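Local coordinates for FAA hydrolase family protein (Pseudomonas aeruginosa, PDB 6J5Y) that probably hydrolyses fumarylpyruvate and binds manganese together with pyruvate in its active site, at residues A[26-31]-A[52-57]; A[82-87]-A[198-203]. All coordinates share one frame; numbering follows the deposited sequence.

Interaction 1 of 2, residues A[26-31]-A[52-57]; sequences VYCVGR and FCKPAD. With PYR (pyruvic acid), chain B.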
loop_
_atom_site.group_PDB
_atom_site.type_symbol
_atom_site.label_atom_id
_atom_site.label_comp_id
_atom_site.label_asym_id
_atom_site.label_seq_id
_atom_site.Cartn_x
_atom_site.Cartn_y
_atom_site.Cartn_z
ATOM N N VAL A 26 -2.080 -3.339 -8.910
ATOM C CA VAL A 26 -1.856 -2.717 -7.585
ATOM C C VAL A 26 -2.540 -1.358 -7.584
ATOM O O VAL A 26 -2.146 -0.501 -8.328
ATOM C CB VAL A 26 -0.379 -2.667 -7.179
ATOM C CG1 VAL A 26 -0.219 -2.069 -5.802
ATOM C CG2 VAL A 26 0.227 -4.052 -7.237
ATOM N N TYR A 27 -3.601 -1.283 -6.806
ATOM C CA TYR A 27 -4.425 -0.063 -6.701
ATOM C C TYR A 27 -4.016 0.589 -5.403
ATOM O O TYR A 27 -3.734 -0.151 -4.444
ATOM C CB TYR A 27 -5.913 -0.396 -6.709
ATOM C CG TYR A 27 -6.441 -0.943 -8.010
ATOM C CD1 TYR A 27 -6.602 -0.122 -9.114
ATOM C CD2 TYR A 27 -6.724 -2.286 -8.154
ATOM C CE1 TYR A 27 -7.104 -0.605 -10.311
ATOM C CE2 TYR A 27 -7.245 -2.781 -9.337
ATOM C CZ TYR A 27 -7.414 -1.947 -10.429
ATOM O OH TYR A 27 -7.914 -2.460 -11.591
ATOM N N CYS A 28 -4.021 1.915 -5.386
ATOM C CA CYS A 28 -3.640 2.711 -4.210
ATOM C C CYS A 28 -4.712 3.776 -4.034
ATOM O O CYS A 28 -5.206 4.320 -5.071
ATOM C CB CYS A 28 -2.257 3.337 -4.364
ATOM S SG CYS A 28 -0.918 2.157 -4.668
ATOM N N VAL A 29 -5.102 4.019 -2.787
ATOM C CA VAL A 29 -6.052 5.117 -2.454
ATOM C C VAL A 29 -5.239 6.285 -1.898
ATOM O O VAL A 29 -4.434 6.070 -0.947
ATOM C CB VAL A 29 -7.162 4.682 -1.479
ATOM C CG1 VAL A 29 -8.214 5.778 -1.371
ATOM C CG2 VAL A 29 -7.818 3.369 -1.876
ATOM N N GLY A 30 -5.424 7.467 -2.479
ATOM C CA GLY A 30 -4.772 8.701 -2.015
ATOM C C GLY A 30 -5.701 9.532 -1.150
ATOM O O GLY A 30 -6.936 9.578 -1.435
ATOM N N ARG A 31 -5.134 10.132 -0.107
ATOM C CA ARG A 31 -5.815 11.053 0.845
ATOM C C ARG A 31 -7.001 10.332 1.489
ATOM O O ARG A 31 -8.141 10.856 1.408
ATOM C CB ARG A 31 -6.247 12.347 0.135
ATOM C CG ARG A 31 -5.081 13.254 -0.228
ATOM C CD ARG A 31 -5.478 14.509 -0.995
ATOM N NE ARG A 31 -4.382 14.899 -1.863
ATOM C CZ ARG A 31 -4.502 15.545 -3.013
ATOM N NH1 ARG A 31 -5.692 15.908 -3.453
ATOM N NH2 ARG A 31 -3.420 15.827 -3.719
ATOM N N PHE A 52 -4.806 5.587 -7.756
ATOM C CA PHE A 52 -3.663 5.444 -8.677
ATOM C C PHE A 52 -3.173 4.003 -8.584
ATOM O O PHE A 52 -3.796 3.204 -7.839
ATOM C CB PHE A 52 -2.577 6.468 -8.370
ATOM C CG PHE A 52 -1.950 6.375 -7.001
ATOM C CD1 PHE A 52 -2.535 7.016 -5.914
ATOM C CD2 PHE A 52 -0.750 5.720 -6.818
ATOM C CE1 PHE A 52 -1.927 7.005 -4.669
ATOM C CE2 PHE A 52 -0.161 5.671 -5.558
ATOM C CZ PHE A 52 -0.766 6.300 -4.482
ATOM N N CYS A 53 -2.142 3.699 -9.361
ATOM C CA CYS A 53 -1.639 2.326 -9.558
ATOM C C CYS A 53 -0.115 2.305 -9.506
ATOM O O CYS A 53 0.546 3.363 -9.663
ATOM C CB CYS A 53 -2.117 1.720 -10.862
ATOM S SG CYS A 53 -3.916 1.480 -10.931
ATOM N N LYS A 54 0.381 1.123 -9.194
ATOM C CA LYS A 54 1.788 0.734 -9.321
ATOM C C LYS A 54 1.779 -0.566 -10.090
ATOM O O LYS A 54 0.799 -1.302 -10.027
ATOM C CB LYS A 54 2.443 0.504 -7.956
ATOM C CG LYS A 54 2.437 1.705 -7.021
ATOM C CD LYS A 54 2.917 1.331 -5.641
ATOM C CE LYS A 54 2.900 2.496 -4.686
ATOM N NZ LYS A 54 4.242 3.103 -4.583
ATOM N N PRO A 55 2.871 -0.878 -10.802
ATOM C CA PRO A 55 3.007 -2.208 -11.398
ATOM C C PRO A 55 3.167 -3.282 -10.303
ATOM O O PRO A 55 3.768 -3.021 -9.246
ATOM C CB PRO A 55 4.234 -2.057 -12.312
ATOM C CG PRO A 55 5.027 -0.918 -11.696
ATOM C CD PRO A 55 3.998 0.019 -11.099
ATOM N N ALA A 56 2.621 -4.469 -10.564
ATOM C CA ALA A 56 2.783 -5.668 -9.727
ATOM C C ALA A 56 4.254 -5.767 -9.326
ATOM O O ALA A 56 4.505 -6.151 -8.181
ATOM C CB ALA A 56 2.365 -6.924 -10.480
ATOM N N ASP A 57 5.182 -5.526 -10.262
ATOM C CA ASP A 57 6.626 -5.815 -10.037
ATOM C C ASP A 57 7.317 -4.698 -9.253
ATOM O O ASP A 57 8.515 -4.841 -9.007
ATOM C CB ASP A 57 7.376 -6.208 -11.312
ATOM C CG ASP A 57 7.432 -5.227 -12.462
ATOM O OD1 ASP A 57 7.206 -4.021 -12.256
ATOM O OD2 ASP A 57 7.746 -5.692 -13.555
HETATM C C PYR B . -1.829 8.570 0.216
HETATM O O PYR B . -1.630 7.440 0.708
HETATM O OXT PYR B . -2.551 9.424 0.782
HETATM C CA PYR B . -1.291 8.799 -0.956
HETATM O O3 PYR B . -0.681 7.870 -1.499
HETATM C CB PYR B . -1.384 10.091 -1.714
HETATM O O HOH W 1 -1.031 -2.604 -11.567
#

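Interaction 2 of 2, residues A[82-87]-A[198-203]; sequences EIELVA and LVFTGT. With MN (manganese (II) ion), chain C; PYR (pyruvic acid), chain B.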
loop_
_atom_site.group_PDB
_atom_site.type_symbol
_atom_site.label_atom_id
_atom_site.label_comp_id
_atom_site.label_asym_id
_atom_site.label_seq_id
_atom_site.Cartn_x
_atom_site.Cartn_y
_atom_site.Cartn_z
ATOM N N GLU A 82 5.250 5.736 3.554
ATOM C CA GLU A 82 3.796 5.819 3.862
ATOM C C GLU A 82 3.303 4.437 4.296
ATOM O O GLU A 82 3.208 3.567 3.387
ATOM C CB GLU A 82 3.000 6.203 2.611
ATOM C CG GLU A 82 3.305 7.563 2.006
ATOM C CD GLU A 82 2.331 7.989 0.914
ATOM O OE1 GLU A 82 1.459 7.198 0.567
ATOM O OE2 GLU A 82 2.474 9.096 0.382
ATOM N N ILE A 83 2.981 4.209 5.586
ATOM C CA ILE A 83 2.473 2.878 6.047
ATOM C C ILE A 83 1.008 2.749 5.617
ATOM O O ILE A 83 0.284 3.771 5.661
ATOM C CB ILE A 83 2.683 2.674 7.562
ATOM C CG1 ILE A 83 2.611 1.201 7.948
ATOM C CG2 ILE A 83 1.726 3.510 8.386
ATOM C CD1 ILE A 83 3.672 0.344 7.296
ATOM N N GLU A 84 0.576 1.556 5.187
ATOM C CA GLU A 84 -0.800 1.368 4.655
ATOM C C GLU A 84 -1.268 -0.067 4.930
ATOM O O GLU A 84 -0.432 -1.005 4.805
ATOM C CB GLU A 84 -0.857 1.672 3.149
ATOM C CG GLU A 84 -0.198 2.974 2.738
ATOM C CD GLU A 84 -0.742 3.653 1.485
ATOM O OE1 GLU A 84 -1.687 3.101 0.835
ATOM O OE2 GLU A 84 -0.233 4.750 1.168
ATOM N N LEU A 85 -2.545 -0.211 5.292
ATOM C CA LEU A 85 -3.272 -1.502 5.210
ATOM C C LEU A 85 -3.470 -1.870 3.737
ATOM O O LEU A 85 -4.005 -1.043 2.966
ATOM C CB LEU A 85 -4.609 -1.419 5.945
ATOM C CG LEU A 85 -5.520 -2.642 5.820
ATOM C CD1 LEU A 85 -4.985 -3.815 6.611
ATOM C CD2 LEU A 85 -6.928 -2.298 6.268
ATOM N N VAL A 86 -3.053 -3.086 3.393
ATOM C CA VAL A 86 -3.247 -3.675 2.055
ATOM C C VAL A 86 -4.296 -4.753 2.200
ATOM O O VAL A 86 -4.155 -5.640 3.087
ATOM C CB VAL A 86 -1.954 -4.225 1.421
ATOM C CG1 VAL A 86 -2.219 -4.704 0.004
ATOM C CG2 VAL A 86 -0.826 -3.202 1.422
ATOM N N ALA A 87 -5.295 -4.670 1.336
ATOM C CA ALA A 87 -6.335 -5.690 1.123
ATOM C C ALA A 87 -6.019 -6.435 -0.174
ATOM O O ALA A 87 -5.811 -5.751 -1.208
ATOM C CB ALA A 87 -7.681 -5.028 1.070
ATOM N N LEU A 198 -4.329 -6.021 -5.575
ATOM C CA LEU A 198 -4.061 -5.498 -4.210
ATOM C C LEU A 198 -4.617 -4.089 -4.153
ATOM O O LEU A 198 -4.620 -3.402 -5.221
ATOM C CB LEU A 198 -2.565 -5.465 -3.890
ATOM C CG LEU A 198 -1.791 -6.762 -4.098
ATOM C CD1 LEU A 198 -0.343 -6.581 -3.655
ATOM C CD2 LEU A 198 -2.443 -7.898 -3.306
ATOM N N VAL A 199 -5.117 -3.706 -2.983
ATOM C CA VAL A 199 -5.515 -2.296 -2.719
ATOM C C VAL A 199 -4.725 -1.811 -1.507
ATOM O O VAL A 199 -4.948 -2.330 -0.420
ATOM C CB VAL A 199 -7.024 -2.137 -2.496
ATOM C CG1 VAL A 199 -7.419 -0.659 -2.368
ATOM C CG2 VAL A 199 -7.817 -2.850 -3.567
ATOM N N PHE A 200 -3.827 -0.851 -1.734
ATOM C CA PHE A 200 -3.185 -0.000 -0.714
ATOM C C PHE A 200 -4.225 1.069 -0.337
ATOM O O PHE A 200 -4.612 1.848 -1.201
ATOM C CB PHE A 200 -1.880 0.575 -1.276
ATOM C CG PHE A 200 -0.695 -0.359 -1.275
ATOM C CD1 PHE A 200 -0.723 -1.546 -1.996
ATOM C CD2 PHE A 200 0.467 -0.037 -0.582
ATOM C CE1 PHE A 200 0.371 -2.403 -1.996
ATOM C CE2 PHE A 200 1.565 -0.888 -0.599
ATOM C CZ PHE A 200 1.520 -2.063 -1.309
ATOM N N THR A 201 -4.716 1.057 0.893
ATOM C CA THR A 201 -5.911 1.827 1.305
ATOM C C THR A 201 -5.564 3.262 1.715
ATOM O O THR A 201 -6.511 3.990 2.100
ATOM C CB THR A 201 -6.621 1.090 2.434
ATOM O OG1 THR A 201 -5.702 0.879 3.506
ATOM C CG2 THR A 201 -7.179 -0.230 1.941
ATOM N N GLY A 202 -4.295 3.658 1.668
ATOM C CA GLY A 202 -3.866 5.041 1.968
ATOM C C GLY A 202 -3.112 5.132 3.281
ATOM O O GLY A 202 -3.118 4.152 4.072
ATOM N N THR A 203 -2.514 6.286 3.551
ATOM C CA THR A 203 -1.596 6.460 4.699
ATOM C C THR A 203 -2.117 7.523 5.668
ATOM O O THR A 203 -2.636 8.566 5.266
ATOM C CB THR A 203 -0.179 6.743 4.202
ATOM O OG1 THR A 203 0.700 6.441 5.287
ATOM C CG2 THR A 203 0.003 8.156 3.677
HETATM MN MN MN C . -0.240 6.117 -0.236
HETATM C C PYR B . -1.829 8.570 0.216
HETATM O O PYR B . -1.630 7.440 0.708
HETATM O OXT PYR B . -2.551 9.424 0.782
HETATM C CA PYR B . -1.291 8.799 -0.956
HETATM O O3 PYR B . -0.681 7.870 -1.499
HETATM C CB PYR B . -1.384 10.091 -1.714
HETATM O O HOH W 2 -1.832 5.015 -1.206
HETATM O O HOH W 3 -4.393 2.129 5.324
#

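Interaction 1 of 2, residues A[26-31]-A[52-57]
The F52 ring carries C28 CB on one face and the ketone oxygen of pyruvate, PYR O3, at its edge. C28 CB stands 3.4 Å from the ring centroid, 18° off the normal and displaced toward CZ, which is a CH-pi contact. C28 SG approaches the same ring obliquely. The F52 side chain reaches this place because CG sits between the backbone N and the carbonyl carbon (chi1 62°), which brings CZ to 3.4 Å from PYR O3. The second flat group, the Y27 ring, meets C53 SG obliquely, with SG 3.6 Å from CD1; Y27 OH is hydrogen-bonded to R25 NH1.

Strands 26-30 and 50-54 pair antiparallel in the mixed sheet, and the pair ends at the pyruvate pocket, to which V29, G30, R31 and F52 belong. C28 and F52 form a hydrogen-bonded pair: C28 N gives to F52 O at 2.8 Å and F52 N to C28 O at 3.0 Å. Y27 and C53, the next pair, are non-hydrogen-bonded, and by the alternation of the strands their side chains lie on the other sheet face from C28 and F52. Farther along, K54 N donates to V26 O at 3.1 Å, and a water links V26 N with K54 O. The K54 aliphatic chain passes C28 SG, with CE 3.8 Å from it, while NZ forms a salt bridge with the metal ligand D113. At the pocket end, R31 N donates to PYR OXT over 2.8 Å.

Interaction 2 of 2, residues A[82-87]-A[198-203]
T203, E84 and V86 bury the largest areas here. T203 OG1, anti to its backbone N (chi1 -160°), donates to I83 O at 2.7 Å and also bonds Q169, while T203 CG2 lies against the E82 carboxylate. E84 divides its oxygens: OE2 binds manganese at 2.0 Å, whereas OE1 accepts from G202 N at 2.8 Å, the donor standing 63° out of the carboxylate plane. Water 2, itself a metal ligand, also donates to OE1. V86 sets CG2 over the centre of the F200 ring, 3.6 Å from the centroid and 6° off the normal, a CH-pi contact.

Along strands 79-89 and 198-200, V86 with F200 (non-hydrogen-bonded) and A87 with V199 (hydrogen-bonded) are antiparallel pairs. Beyond F200, L85 O takes both T201 N (3.0 Å) and T201 OG1 (2.6 Å), and water 3 bridges L85 N, T201 OG1 and G202 O. E82 OE1 and D113 complete the protein ligands of the manganese, E82 OE2 making a salt bridge with R117; pyruvate chelates the metal through O and O3.

With OE2 on the metal and OE1 held by G202 N and the metal-bound water, rotation of the E84 carboxylate is restricted; the manganese would be expected to polarise the bound pyruvate oxygens.

In the fold
Both contacts belong to one mixed sheet: strand 198-200 of interaction 2, antiparallel to 79-89, also pairs in parallel with strand 26-30 of interaction 1. The backbone joins them directly, with V29 N 2.7 Å from F200 O and Y27 O 2.8 Å from F200 N. Interaction 2 is the deeper, its centre about 3 Å from the chain centre and every touching residue buried; interaction 1, its centre about 7 Å out, is buried as well but includes partly exposed F52 and C53 and exposed P55. Their chemistry differs accordingly. The 82-87/198-203 contact is polar at its ligand end, supplying metal-binding carboxylates, whereas 26-31/52-57 brings an aromatic edge and a backbone N-H to the same pyruvate.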